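Amidase (Bacillus anthracis, PDB 5EWQ) probably hydrolyses carboxylic amides to the acid and ammonia, as expected of an amidase-family enzyme related to amidotransferase A subunits. Local coordinates at residues L241-R247 with F489-F495; A166-E170 with G182-G188; E13-Y17 with R399-Y403. All coordinates share one frame; numbering follows the deposited sequence.

Overall arrangement
Interactions 1 and 2 are buried contacts on opposite sides of the chain's centre, their centres about 27 Å apart; interaction 3 lies at the surface, about 9 Å from interaction 2 centre to centre. Interaction 1 ties the loop after central strand 239-242 to the start of helix 491-503 through a carboxylate and an apolar patch. Interaction 2 joins the loop after strand 161-166 to a small hairpin, almost wholly by polar bonds. Interaction 3 brings the N-terminal segment against the end of helix 397-400 by stacking, without a hydrogen bond of its own. It touches interaction 2 directly: Tyr17 pairs with Tyr183 and Lys187.

Interaction 1: residues L241-R247 with F489-F495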
ATOM      1  N   LEU A 241      -1.013  -4.899  -4.133  1.00 38.29           N
ATOM      2  CA  LEU A 241      -0.005  -5.703  -4.817  1.00 40.17           C
ATOM      3  C   LEU A 241       1.406  -5.427  -4.314  1.00 54.69           C
ATOM      4  O   LEU A 241       1.830  -4.277  -4.230  1.00 50.55           O
ATOM      5  CB  LEU A 241      -0.054  -5.456  -6.327  1.00 42.91           C
ATOM      6  CG  LEU A 241       1.093  -6.087  -7.124  1.00 49.46           C
ATOM      7  CD1 LEU A 241       0.795  -7.539  -7.469  1.00 47.13           C
ATOM      8  CD2 LEU A 241       1.411  -5.285  -8.377  1.00 51.35           C
ATOM      9  N   ARG A 242       2.128  -6.491  -3.975  1.00 61.83           N
ATOM     10  CA  ARG A 242       3.562  -6.394  -3.735  1.00 64.97           C
ATOM     11  C   ARG A 242       4.301  -6.870  -4.976  1.00 64.43           C
ATOM     12  O   ARG A 242       4.204  -8.038  -5.343  1.00 78.05           O
ATOM     13  CB  ARG A 242       3.986  -7.220  -2.520  1.00 49.66           C
ATOM     14  CG  ARG A 242       5.498  -7.326  -2.361  1.00 40.11           C
ATOM     15  CD  ARG A 242       5.895  -8.375  -1.335  1.00 51.06           C
ATOM     16  NE  ARG A 242       7.338  -8.588  -1.307  1.00 46.81           N
ATOM     17  CZ  ARG A 242       8.171  -7.965  -0.479  1.00 40.18           C
ATOM     18  NH1 ARG A 242       7.703  -7.090   0.400  1.00 52.72           N
ATOM     19  NH2 ARG A 242       9.470  -8.218  -0.524  1.00 41.71           N
ATOM     20  N   PRO A 243       5.035  -5.965  -5.634  1.00 55.51           N
ATOM     21  CA  PRO A 243       5.755  -6.331  -6.858  1.00 58.45           C
ATOM     22  C   PRO A 243       6.989  -7.179  -6.568  1.00 53.48           C
ATOM     23  O   PRO A 243       7.376  -7.327  -5.408  1.00 54.09           O
ATOM     24  CB  PRO A 243       6.149  -4.976  -7.446  1.00 54.59           C
ATOM     25  CG  PRO A 243       6.280  -4.091  -6.258  1.00 50.43           C
ATOM     26  CD  PRO A 243       5.231  -4.548  -5.280  1.00 48.04           C
ATOM     27  N   SER A 244       7.592  -7.732  -7.614  1.00 56.06           N
ATOM     28  CA  SER A 244       8.821  -8.500  -7.464  1.00 60.30           C
ATOM     29  C   SER A 244       9.960  -7.578  -7.048  1.00 68.98           C
ATOM     30  O   SER A 244      10.034  -6.435  -7.496  1.00 70.77           O
ATOM     31  CB  SER A 244       9.173  -9.224  -8.765  1.00 68.67           C
ATOM     32  OG  SER A 244       8.105 -10.050  -9.194  1.00 71.89           O
ATOM     33  N   LEU A 245      10.840  -8.076  -6.184  1.00 87.71           N
ATOM     34  CA  LEU A 245      11.983  -7.292  -5.728  1.00 94.18           C
ATOM     35  C   LEU A 245      12.905  -6.955  -6.894  1.00 90.70           C
ATOM     36  O   LEU A 245      13.763  -7.751  -7.275  1.00 85.10           O
ATOM     37  CB  LEU A 245      12.753  -8.040  -4.639  1.00 90.17           C
ATOM     38  CG  LEU A 245      12.059  -8.129  -3.279  1.00 71.16           C
ATOM     39  CD1 LEU A 245      12.926  -8.870  -2.275  1.00 61.69           C
ATOM     40  CD2 LEU A 245      11.707  -6.740  -2.767  1.00 55.96           C
ATOM     41  N   GLY A 246      12.714  -5.765  -7.455  1.00 92.37           N
ATOM     42  CA  GLY A 246      13.480  -5.320  -8.604  1.00 84.49           C
ATOM     43  C   GLY A 246      12.581  -4.697  -9.655  1.00 72.33           C
ATOM     44  O   GLY A 246      13.050  -4.017 -10.567  1.00 78.51           O
ATOM     45  N   ARG A 247      11.280  -4.930  -9.518  1.00 57.62           N
ATOM     46  CA  ARG A 247      10.298  -4.416 -10.465  1.00 55.74           C
ATOM     47  C   ARG A 247      10.085  -2.916 -10.281  1.00 62.19           C
ATOM     48  O   ARG A 247       9.991  -2.168 -11.254  1.00 69.27           O
ATOM     49  CB  ARG A 247       8.969  -5.156 -10.304  1.00 56.64           C
ATOM     50  CG  ARG A 247       8.127  -5.228 -11.567  1.00 60.79           C
ATOM     51  CD  ARG A 247       8.678  -6.268 -12.531  1.00 63.41           C
ATOM     52  NE  ARG A 247       7.736  -6.572 -13.606  1.00 62.48           N
ATOM     53  CZ  ARG A 247       7.910  -7.542 -14.497  1.00 74.77           C
ATOM     54  NH1 ARG A 247       8.992  -8.307 -14.446  1.00 70.86           N
ATOM     55  NH2 ARG A 247       7.000  -7.749 -15.440  1.00 84.37           N
ATOM     56  N   PHE A 489       8.643 -12.416 -11.107  1.00 65.34           N
ATOM     57  CA  PHE A 489       8.436 -11.510 -12.237  1.00 75.32           C
ATOM     58  C   PHE A 489       7.145 -11.822 -12.990  1.00 81.51           C
ATOM     59  O   PHE A 489       7.031 -11.545 -14.183  1.00 88.33           O
ATOM     60  CB  PHE A 489       9.626 -11.564 -13.200  1.00 81.34           C
ATOM     61  CG  PHE A 489      10.949 -11.279 -12.548  1.00 86.33           C
ATOM     62  CD1 PHE A 489      11.411  -9.978 -12.425  1.00 84.15           C
ATOM     63  CD2 PHE A 489      11.735 -12.311 -12.061  1.00 87.84           C
ATOM     64  CE1 PHE A 489      12.629  -9.712 -11.826  1.00 80.06           C
ATOM     65  CE2 PHE A 489      12.954 -12.052 -11.462  1.00 83.60           C
ATOM     66  CZ  PHE A 489      13.401 -10.751 -11.344  1.00 80.79           C
ATOM     67  N   GLY A 490       6.172 -12.392 -12.284  1.00 84.39           N
ATOM     68  CA  GLY A 490       4.923 -12.796 -12.902  1.00 84.93           C
ATOM     69  C   GLY A 490       3.738 -11.949 -12.484  1.00 77.21           C
ATOM     70  O   GLY A 490       2.670 -12.474 -12.173  1.00 79.92           O
ATOM     71  N   GLU A 491       3.926 -10.633 -12.477  1.00 74.20           N
ATOM     72  CA  GLU A 491       2.846  -9.710 -12.145  1.00 74.18           C
ATOM     73  C   GLU A 491       1.743  -9.756 -13.197  1.00 78.29           C
ATOM     74  O   GLU A 491       0.574  -9.518 -12.893  1.00 79.95           O
ATOM     75  CB  GLU A 491       3.378  -8.280 -12.008  1.00 69.39           C
ATOM     76  CG  GLU A 491       4.113  -7.996 -10.706  1.00 74.33           C
ATOM     77  CD  GLU A 491       5.542  -8.509 -10.700  1.00 82.16           C
ATOM     78  OE1 GLU A 491       5.930  -9.233 -11.642  1.00 85.17           O
ATOM     79  OE2 GLU A 491       6.282  -8.180  -9.750  1.00 83.37           O
ATOM     80  N   LYS A 492       2.126 -10.063 -14.432  1.00 80.45           N
ATOM     81  CA  LYS A 492       1.175 -10.146 -15.535  1.00 79.91           C
ATOM     82  C   LYS A 492       0.175 -11.275 -15.319  1.00 81.44           C
ATOM     83  O   LYS A 492      -1.016 -11.122 -15.589  1.00 75.98           O
ATOM     84  CB  LYS A 492       1.910 -10.343 -16.863  1.00 75.02           C
ATOM     85  N   GLU A 493       0.664 -12.408 -14.826  1.00 81.16           N
ATOM     86  CA  GLU A 493      -0.190 -13.564 -14.585  1.00 81.62           C
ATOM     87  C   GLU A 493      -0.993 -13.392 -13.298  1.00 82.28           C
ATOM     88  O   GLU A 493      -2.121 -13.872 -13.194  1.00 86.57           O
ATOM     89  CB  GLU A 493       0.643 -14.846 -14.524  1.00 81.24           C
ATOM     90  CG  GLU A 493      -0.185 -16.121 -14.501  1.00 97.73           C
ATOM     91  CD  GLU A 493       0.669 -17.374 -14.496  1.00103.62           C
ATOM     92  OE1 GLU A 493       0.116 -18.473 -14.706  1.00102.14           O
ATOM     93  OE2 GLU A 493       1.894 -17.258 -14.279  1.00104.09           O
ATOM     94  N   LEU A 494      -0.407 -12.703 -12.324  1.00 73.78           N
ATOM     95  CA  LEU A 494      -1.078 -12.459 -11.051  1.00 65.74           C
ATOM     96  C   LEU A 494      -2.320 -11.594 -11.225  1.00 63.65           C
ATOM     97  O   LEU A 494      -3.386 -11.917 -10.701  1.00 62.47           O
ATOM     98  CB  LEU A 494      -0.126 -11.801 -10.052  1.00 70.93           C
ATOM     99  CG  LEU A 494       0.398 -12.703  -8.934  1.00 67.24           C
ATOM    100  CD1 LEU A 494       1.024 -11.873  -7.826  1.00 61.27           C
ATOM    101  CD2 LEU A 494      -0.715 -13.586  -8.386  1.00 57.76           C
ATOM    102  N   PHE A 495      -2.175 -10.493 -11.956  1.00 58.73           N
ATOM    103  CA  PHE A 495      -3.298  -9.601 -12.220  1.00 60.51           C
ATOM    104  C   PHE A 495      -4.404 -10.320 -12.983  1.00 75.66           C
ATOM    105  O   PHE A 495      -5.586 -10.128 -12.701  1.00 72.91           O
ATOM    106  CB  PHE A 495      -2.842  -8.367 -13.001  1.00 55.44           C
ATOM    107  CG  PHE A 495      -2.303  -7.266 -12.133  1.00 58.15           C
ATOM    108  CD1 PHE A 495      -3.135  -6.589 -11.257  1.00 60.98           C
ATOM    109  CD2 PHE A 495      -0.970  -6.897 -12.201  1.00 52.54           C
ATOM    110  CE1 PHE A 495      -2.647  -5.574 -10.459  1.00 53.44           C
ATOM    111  CE2 PHE A 495      -0.477  -5.882 -11.406  1.00 50.76           C
ATOM    112  CZ  PHE A 495      -1.318  -5.219 -10.535  1.00 47.46           C
TER
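Glu491 and Ser244 meet where the loop after strand 239-242 of the central mixed sheet, the core of the amidase fold, passes the first turn of helix 491-503, whose N-cap is Gly490. The glutamate chain bends at its second torsion (chi2 79°) and thereby sends its carboxylate away from the helix into the loop. There OE2 takes two donors from one residue: Ser244 N, nearly along the C-O axis in a bond whose modelled length is doubtfully short, and Ser244 OG at 2.7 Å, on the syn side and 29° out of the carboxylate plane. The serine hydroxyl is used a second time, since Phe489 N reaches Ser244 OG in a weak, bent bond of 3.1 Å. Ser244 is thus bonded to the first helical residue and, weakly, to the residue before the N-cap.

Arg247 runs past Glu491 in the opposite direction, its guanidinium and the carboxylate planes 16° apart. Glu491 OE1 sits over one guanidinium face, 3.8 Å from Arg247 NE, so this long ion pair acts by charge alone, with no N-H aimed at the oxygen. Instead, NH2 of Arg247 bonds to the Tyr301 hydroxyl outside the contact, while NH1 lies at the edge of the Phe489 ring, near its plane and 3.6 Å from Phe489 CD1.

Along the helix the chemistry turns apolar. Leu241 and Phe495 cross at about a right angle, and Leu494 meets the other methyl of Leu241, CD1 to CD1 at 4.4 Å. Phe277 of helix 270-280 also packs on Leu241, Pro243 and Glu491. The nearest approach of leucine to phenylalanine is made by a single methyl group: Leu241 CD2 stands 3.5 Å from Phe495 CZ.

Interaction 2: residues A166-E170 with G182-G188; sequences ANMSE and GYSGKKG
Asn167 and Ser184 form one end of this contact, which is buried throughout, has no solvent side and is closely joined at both ends. Ser184 OG donates to Asn167 OD1 at 2.8 Å, in the carbonyl plane and on a lone pair. On the other branch of the same amide, Asn167 ND2 gives a straight bond of 3.1 Å to Gly188 O. That oxygen lies in the asparagine's own amide plane, but the donor stands 59° above the plane of the Gly188 carbonyl, and Ser184 N reaches the same oxygen from the opposite face. ND2 has a further acceptor in Asn86 O, so the amide is fixed in its rotation.

The receiving element is a short beta hairpin, strands 183-184 and 188-189 joined by a turn. Ser184 opens an ST motif inside it: with chi1 at 73°, OG sits over the turn and accepts from Lys187 N at 3.2 Å while it donates to Asn167.

Toward Glu170 the backbones come closest, Ser169 CA lying 4.5 Å from Gly182 CA. Glu170 N binds Tyr183 O at 3.1 Å, and Ser169 CA adds a CH...O contact to that carbonyl. Next to it, Ser169 OG accepts from Gly182 N at 2.9 Å in an almost linear bond. The extended glutamate side chain carries OE2 to Gly185 N, 3.0 Å away, which meets it from above the carboxylate plane.

The loose places are Lys187 and Met168. Lys187 CB comes only to 4.1 Å from Asn167 OD1, and the chain then leads away, its NZ held by Gln80, Asn86 and Tyr17. The selenomethionine Met168 points its side chain away, onto Lys122.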
ATOM      1  N   ALA A 166      -0.741   9.429   2.792  1.00 26.02           N
ATOM      2  CA  ALA A 166      -1.564   8.582   3.645  1.00 24.65           C
ATOM      3  C   ALA A 166      -0.895   8.264   4.976  1.00 37.79           C
ATOM      4  O   ALA A 166       0.331   8.205   5.070  1.00 35.71           O
ATOM      5  CB  ALA A 166      -1.910   7.297   2.921  1.00 26.77           C
ATOM      6  N   ASN A 167      -1.715   8.055   6.002  1.00 41.57           N
ATOM      7  CA  ASN A 167      -1.217   7.696   7.321  1.00 29.71           C
ATOM      8  C   ASN A 167      -0.637   6.288   7.308  1.00 33.37           C
ATOM      9  O   ASN A 167      -0.927   5.497   6.409  1.00 38.40           O
ATOM     10  CB  ASN A 167      -2.329   7.813   8.366  1.00 19.82           C
ATOM     11  CG  ASN A 167      -1.793   7.954   9.778  1.00 43.84           C
ATOM     12  OD1 ASN A 167      -0.589   8.100   9.982  1.00 30.00           O
ATOM     13  ND2 ASN A 167      -2.687   7.921  10.757  1.00 27.01           N
HETATM   14  N   MSE A 168       0.186   5.976   8.301  1.00 25.49           N
HETATM   15  CA  MSE A 168       0.883   4.698   8.330  1.00 19.69           C
HETATM   16  C   MSE A 168       1.366   4.343   9.727  1.00 30.78           C
HETATM   17  O   MSE A 168       1.496   5.210  10.590  1.00 22.60           O
HETATM   18  CB  MSE A 168       2.075   4.731   7.374  1.00 20.49           C
HETATM   19  CG  MSE A 168       3.031   5.884   7.641  1.00 24.75           C
HETATM   20 SE   MSE A 168       4.617   5.868   6.508  1.00 54.49          SE
HETATM   21  CE  MSE A 168       5.543   4.344   7.285  1.00 21.66           C
ATOM     22  N   SER A 169       1.627   3.059   9.945  1.00 19.19           N
ATOM     23  CA  SER A 169       2.318   2.634  11.150  1.00 18.86           C
ATOM     24  C   SER A 169       3.713   3.243  11.120  1.00 23.76           C
ATOM     25  O   SER A 169       4.444   3.075  10.144  1.00 42.19           O
ATOM     26  CB  SER A 169       2.384   1.110  11.242  1.00 19.50           C
ATOM     27  OG  SER A 169       1.087   0.543  11.221  1.00 37.50           O
ATOM     28  N   GLU A 170       4.068   3.963  12.181  1.00 27.88           N
ATOM     29  CA  GLU A 170       5.313   4.726  12.223  1.00 24.66           C
ATOM     30  C   GLU A 170       6.533   3.849  11.948  1.00 20.85           C
ATOM     31  O   GLU A 170       6.627   2.728  12.449  1.00 30.05           O
ATOM     32  CB  GLU A 170       5.458   5.427  13.576  1.00 19.34           C
ATOM     33  CG  GLU A 170       6.622   6.402  13.652  1.00 38.55           C
ATOM     34  CD  GLU A 170       6.568   7.279  14.887  1.00 37.13           C
ATOM     35  OE1 GLU A 170       7.551   8.004  15.146  1.00 45.98           O
ATOM     36  OE2 GLU A 170       5.540   7.248  15.596  1.00 36.38           O
ATOM     37  N   GLY A 182      -1.460   1.248  12.342  1.00 18.83           N
ATOM     38  CA  GLY A 182      -2.149   2.421  11.840  1.00 18.64           C
ATOM     39  C   GLY A 182      -1.863   3.668  12.652  1.00 29.74           C
ATOM     40  O   GLY A 182      -2.322   4.759  12.314  1.00 25.58           O
ATOM     41  N   TYR A 183      -1.101   3.516  13.730  1.00 17.56           N
ATOM     42  CA  TYR A 183      -0.744   4.661  14.560  1.00 20.95           C
ATOM     43  C   TYR A 183       0.567   5.302  14.114  1.00 19.32           C
ATOM     44  O   TYR A 183       1.521   4.612  13.756  1.00 25.50           O
ATOM     45  CB  TYR A 183      -0.643   4.257  16.034  1.00 25.88           C
ATOM     46  CG  TYR A 183      -0.190   5.391  16.927  1.00 22.01           C
ATOM     47  CD1 TYR A 183      -1.093   6.346  17.380  1.00 27.16           C
ATOM     48  CD2 TYR A 183       1.141   5.514  17.308  1.00 23.52           C
ATOM     49  CE1 TYR A 183      -0.682   7.390  18.192  1.00 24.07           C
ATOM     50  CE2 TYR A 183       1.559   6.555  18.118  1.00 28.50           C
ATOM     51  CZ  TYR A 183       0.643   7.488  18.557  1.00 26.07           C
ATOM     52  OH  TYR A 183       1.056   8.525  19.365  1.00 38.79           O
ATOM     53  N   SER A 184       0.600   6.629  14.146  1.00 19.67           N
ATOM     54  CA  SER A 184       1.813   7.381  13.850  1.00 23.78           C
ATOM     55  C   SER A 184       1.892   8.600  14.759  1.00 30.95           C
ATOM     56  O   SER A 184       0.876   9.231  15.047  1.00 36.51           O
ATOM     57  CB  SER A 184       1.846   7.816  12.385  1.00 18.07           C
ATOM     58  OG  SER A 184       0.926   8.866  12.149  1.00 24.31           O
ATOM     59  N   GLY A 185       3.099   8.930  15.206  1.00 35.85           N
ATOM     60  CA  GLY A 185       3.299  10.081  16.067  1.00 17.16           C
ATOM     61  C   GLY A 185       3.084  11.393  15.336  1.00 27.07           C
ATOM     62  O   GLY A 185       2.973  12.449  15.956  1.00 47.21           O
ATOM     63  N   LYS A 186       3.018  11.320  14.012  1.00 18.10           N
ATOM     64  CA  LYS A 186       2.856  12.504  13.178  1.00 18.30           C
ATOM     65  C   LYS A 186       1.403  12.958  13.086  1.00 38.96           C
ATOM     66  O   LYS A 186       1.096  14.131  13.298  1.00 47.87           O
ATOM     67  CB  LYS A 186       3.402  12.237  11.775  1.00 26.23           C
ATOM     68  CG  LYS A 186       3.233  13.394  10.808  1.00 28.15           C
ATOM     69  CD  LYS A 186       3.649  12.993   9.406  1.00 35.61           C
ATOM     70  CE  LYS A 186       3.539  14.157   8.436  1.00 30.01           C
ATOM     71  NZ  LYS A 186       3.928  13.758   7.055  1.00 22.17           N
ATOM     72  N   LYS A 187       0.510  12.025  12.768  1.00 37.45           N
ATOM     73  CA  LYS A 187      -0.890  12.365  12.538  1.00 39.21           C
ATOM     74  C   LYS A 187      -1.822  11.745  13.576  1.00 32.70           C
ATOM     75  O   LYS A 187      -2.830  12.344  13.952  1.00 50.48           O
ATOM     76  CB  LYS A 187      -1.316  11.930  11.135  1.00 18.81           C
ATOM     77  CG  LYS A 187      -2.622  12.546  10.676  1.00 33.23           C
ATOM     78  CD  LYS A 187      -2.528  14.064  10.650  1.00 38.27           C
ATOM     79  CE  LYS A 187      -3.867  14.697  10.316  1.00 34.85           C
ATOM     80  NZ  LYS A 187      -4.891  14.414  11.360  1.00 41.39           N
ATOM     81  N   GLY A 188      -1.488  10.544  14.036  1.00 31.57           N
ATOM     82  CA  GLY A 188      -2.300   9.864  15.028  1.00 17.20           C
ATOM     83  C   GLY A 188      -2.731   8.476  14.592  1.00 25.59           C
ATOM     84  O   GLY A 188      -2.063   7.833  13.784  1.00 30.46           O
TER

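Interaction 3: residues E13-Y17 with R399-Y403; sequences ERIVY and RRIKY
Tyr17 and Arg399 are brought face to face by a simple turn in one side chain and a bent path in the other. The tyrosine ring swings beside its own backbone N (chi1 -59°), whereas the arginine bends at its second torsion (chi2 -53°) and again at the third, and these bends lay the guanidinium over the ring face. The two flat groups slide past each other in opposite directions and lie stacked, planes 20° apart. Arg399 CZ is 3.8 Å from the centroid of the Tyr17 ring, a cation-pi contact, with NH2 offset toward the CG-CD2 rim and NH1 beyond it near CB. Arg399 CD lies over the same face, leaning toward CE1, as a CH-pi donor 4.2 Å from the Tyr17 ring centroid.

A second, apolar meeting lies beside the stack. Ile15 and Lys402 reach toward each other tip to tip, Ile15 CD1 touching Lys402 CE at 3.6 Å. The Tyr403 hydroxyl (OH) lies 4.2 Å from that same Ile15 methyl, CD1. Glu13 OE1 comes only to 4.5 Å from Lys402 NZ, beyond a salt bridge.

Through these groups the N-terminal segment is laid across the turn after helix 397-400. The Tyr17 hydroxyl hydrogen-bonds with that of Tyr183. With no hydrogen bond between the two segments themselves, the contact rests on cation-pi and dispersion, and perhaps a weak long-range attraction between Glu13 and Lys402, and Tyr17 is held in place by its face and its hydroxyl together.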
ATOM      1  N   GLU A  13      -6.854   3.787  19.784  1.00 32.38           N
ATOM      2  CA  GLU A  13      -7.765   4.765  20.369  1.00 17.44           C
ATOM      3  C   GLU A  13      -8.036   5.883  19.372  1.00 30.60           C
ATOM      4  O   GLU A  13      -7.317   6.027  18.387  1.00 39.31           O
ATOM      5  CB  GLU A  13      -7.186   5.341  21.660  1.00 26.16           C
ATOM      6  CG  GLU A  13      -6.705   4.296  22.653  1.00 31.38           C
ATOM      7  CD  GLU A  13      -6.133   4.914  23.914  1.00 43.63           C
ATOM      8  OE1 GLU A  13      -5.212   4.314  24.509  1.00 43.39           O
ATOM      9  OE2 GLU A  13      -6.604   5.999  24.313  1.00 48.28           O
ATOM     10  N   ARG A  14      -9.072   6.675  19.625  1.00 33.67           N
ATOM     11  CA  ARG A  14      -9.366   7.811  18.759  1.00 28.99           C
ATOM     12  C   ARG A  14      -8.423   8.971  19.053  1.00 31.98           C
ATOM     13  O   ARG A  14      -8.794   9.937  19.722  1.00 39.70           O
ATOM     14  CB  ARG A  14     -10.822   8.253  18.912  1.00 22.74           C
ATOM     15  CG  ARG A  14     -11.800   7.387  18.137  1.00 28.30           C
ATOM     16  CD  ARG A  14     -13.178   8.020  18.065  1.00 31.91           C
ATOM     17  NE  ARG A  14     -14.066   7.271  17.179  1.00 40.91           N
ATOM     18  CZ  ARG A  14     -14.197   7.511  15.879  1.00 35.51           C
ATOM     19  NH1 ARG A  14     -13.499   8.486  15.310  1.00 34.13           N
ATOM     20  NH2 ARG A  14     -15.028   6.781  15.146  1.00 28.68           N
ATOM     21  N   ILE A  15      -7.201   8.863  18.544  1.00 35.49           N
ATOM     22  CA  ILE A  15      -6.189   9.893  18.732  1.00 31.99           C
ATOM     23  C   ILE A  15      -5.869  10.579  17.408  1.00 38.18           C
ATOM     24  O   ILE A  15      -5.511   9.921  16.431  1.00 42.12           O
ATOM     25  CB  ILE A  15      -4.895   9.310  19.326  1.00 28.75           C
ATOM     26  CG1 ILE A  15      -5.196   8.551  20.619  1.00 29.95           C
ATOM     27  CG2 ILE A  15      -3.885  10.412  19.577  1.00 21.38           C
ATOM     28  CD1 ILE A  15      -3.979   7.907  21.241  1.00 36.57           C
ATOM     29  N   VAL A  16      -6.005  11.901  17.379  1.00 40.50           N
ATOM     30  CA  VAL A  16      -5.747  12.672  16.167  1.00 37.45           C
ATOM     31  C   VAL A  16      -4.847  13.873  16.452  1.00 41.01           C
ATOM     32  O   VAL A  16      -5.205  14.756  17.232  1.00 43.75           O
ATOM     33  CB  VAL A  16      -7.060  13.168  15.524  1.00 32.41           C
ATOM     34  CG1 VAL A  16      -6.762  14.083  14.346  1.00 32.37           C
ATOM     35  CG2 VAL A  16      -7.916  11.991  15.085  1.00 29.84           C
ATOM     36  N   TYR A  17      -3.681  13.897  15.814  1.00 42.07           N
ATOM     37  CA  TYR A  17      -2.726  14.990  15.981  1.00 27.35           C
ATOM     38  C   TYR A  17      -2.756  15.943  14.792  1.00 41.36           C
ATOM     39  O   TYR A  17      -2.906  15.507  13.649  1.00 34.70           O
ATOM     40  CB  TYR A  17      -1.306  14.447  16.152  1.00 25.53           C
ATOM     41  CG  TYR A  17      -1.116  13.515  17.324  1.00 26.23           C
ATOM     42  CD1 TYR A  17      -1.546  13.865  18.598  1.00 19.92           C
ATOM     43  CD2 TYR A  17      -0.505  12.280  17.153  1.00 18.66           C
ATOM     44  CE1 TYR A  17      -1.367  13.010  19.670  1.00 27.84           C
ATOM     45  CE2 TYR A  17      -0.323  11.419  18.216  1.00 33.43           C
ATOM     46  CZ  TYR A  17      -0.754  11.788  19.471  1.00 34.33           C
ATOM     47  OH  TYR A  17      -0.575  10.930  20.532  1.00 40.41           O
ATOM     48  N   ARG A 399       4.099  12.348  23.735  1.00 47.37           N
ATOM     49  CA  ARG A 399       3.646  12.806  22.430  1.00 36.04           C
ATOM     50  C   ARG A 399       4.370  12.079  21.297  1.00 38.89           C
ATOM     51  O   ARG A 399       3.738  11.587  20.362  1.00 44.11           O
ATOM     52  CB  ARG A 399       3.854  14.318  22.298  1.00 28.62           C
ATOM     53  CG  ARG A 399       2.725  15.067  21.592  1.00 27.30           C
ATOM     54  CD  ARG A 399       2.411  14.457  20.237  1.00 35.79           C
ATOM     55  NE  ARG A 399       1.978  15.443  19.255  1.00 41.69           N
ATOM     56  CZ  ARG A 399       1.869  15.187  17.956  1.00 40.83           C
ATOM     57  NH1 ARG A 399       1.470  16.133  17.117  1.00 53.99           N
ATOM     58  NH2 ARG A 399       2.167  13.980  17.498  1.00 28.69           N
ATOM     59  N   ARG A 400       5.693  12.016  21.387  1.00 28.14           N
ATOM     60  CA  ARG A 400       6.514  11.542  20.277  1.00 24.06           C
ATOM     61  C   ARG A 400       6.659  10.021  20.235  1.00 34.88           C
ATOM     62  O   ARG A 400       6.808   9.439  19.161  1.00 37.75           O
ATOM     63  CB  ARG A 400       7.889  12.208  20.341  1.00 31.77           C
ATOM     64  CG  ARG A 400       7.799  13.725  20.319  1.00 35.57           C
ATOM     65  CD  ARG A 400       9.137  14.400  20.548  1.00 32.38           C
ATOM     66  NE  ARG A 400       8.992  15.853  20.537  1.00 42.27           N
ATOM     67  CZ  ARG A 400       9.993  16.709  20.711  1.00 35.33           C
ATOM     68  NH1 ARG A 400      11.225  16.263  20.913  1.00 28.76           N
ATOM     69  NH2 ARG A 400       9.760  18.015  20.681  1.00 31.10           N
ATOM     70  N   ILE A 401       6.613   9.381  21.399  1.00 24.73           N
ATOM     71  CA  ILE A 401       6.674   7.924  21.472  1.00 25.31           C
ATOM     72  C   ILE A 401       5.724   7.386  22.539  1.00 43.79           C
ATOM     73  O   ILE A 401       6.157   6.816  23.541  1.00 41.50           O
ATOM     74  CB  ILE A 401       8.103   7.424  21.767  1.00 26.77           C
ATOM     75  CG1 ILE A 401       8.787   8.328  22.795  1.00 27.62           C
ATOM     76  CG2 ILE A 401       8.927   7.374  20.489  1.00 26.25           C
ATOM     77  CD1 ILE A 401      10.100   7.781  23.306  1.00 29.50           C
ATOM     78  N   LYS A 402       4.427   7.573  22.308  1.00 43.50           N
ATOM     79  CA  LYS A 402       3.393   7.148  23.249  1.00 31.87           C
ATOM     80  C   LYS A 402       3.516   5.670  23.611  1.00 36.04           C
ATOM     81  O   LYS A 402       3.260   5.277  24.750  1.00 48.98           O
ATOM     82  CB  LYS A 402       2.004   7.429  22.669  1.00 35.11           C
ATOM     83  CG  LYS A 402       0.853   6.929  23.530  1.00 39.82           C
ATOM     84  CD  LYS A 402      -0.486   7.127  22.836  1.00 35.28           C
ATOM     85  CE  LYS A 402      -1.619   6.506  23.633  1.00 34.35           C
ATOM     86  NZ  LYS A 402      -1.769   7.136  24.974  1.00 56.15           N
ATOM     87  N   TYR A 403       3.921   4.858  22.641  1.00 36.80           N
ATOM     88  CA  TYR A 403       4.051   3.422  22.858  1.00 31.04           C
ATOM     89  C   TYR A 403       5.514   2.993  22.899  1.00 29.95           C
ATOM     90  O   TYR A 403       5.824   1.808  22.791  1.00 32.42           O
ATOM     91  CB  TYR A 403       3.298   2.653  21.771  1.00 28.05           C
ATOM     92  CG  TYR A 403       1.841   3.045  21.656  1.00 35.07           C
ATOM     93  CD1 TYR A 403       0.878   2.466  22.472  1.00 33.65           C
ATOM     94  CD2 TYR A 403       1.430   4.002  20.737  1.00 30.54           C
ATOM     95  CE1 TYR A 403      -0.454   2.826  22.374  1.00 30.36           C
ATOM     96  CE2 TYR A 403       0.099   4.368  20.631  1.00 31.07           C
ATOM     97  CZ  TYR A 403      -0.837   3.776  21.452  1.00 37.47           C
ATOM     98  OH  TYR A 403      -2.162   4.135  21.352  1.00 38.47           O
TER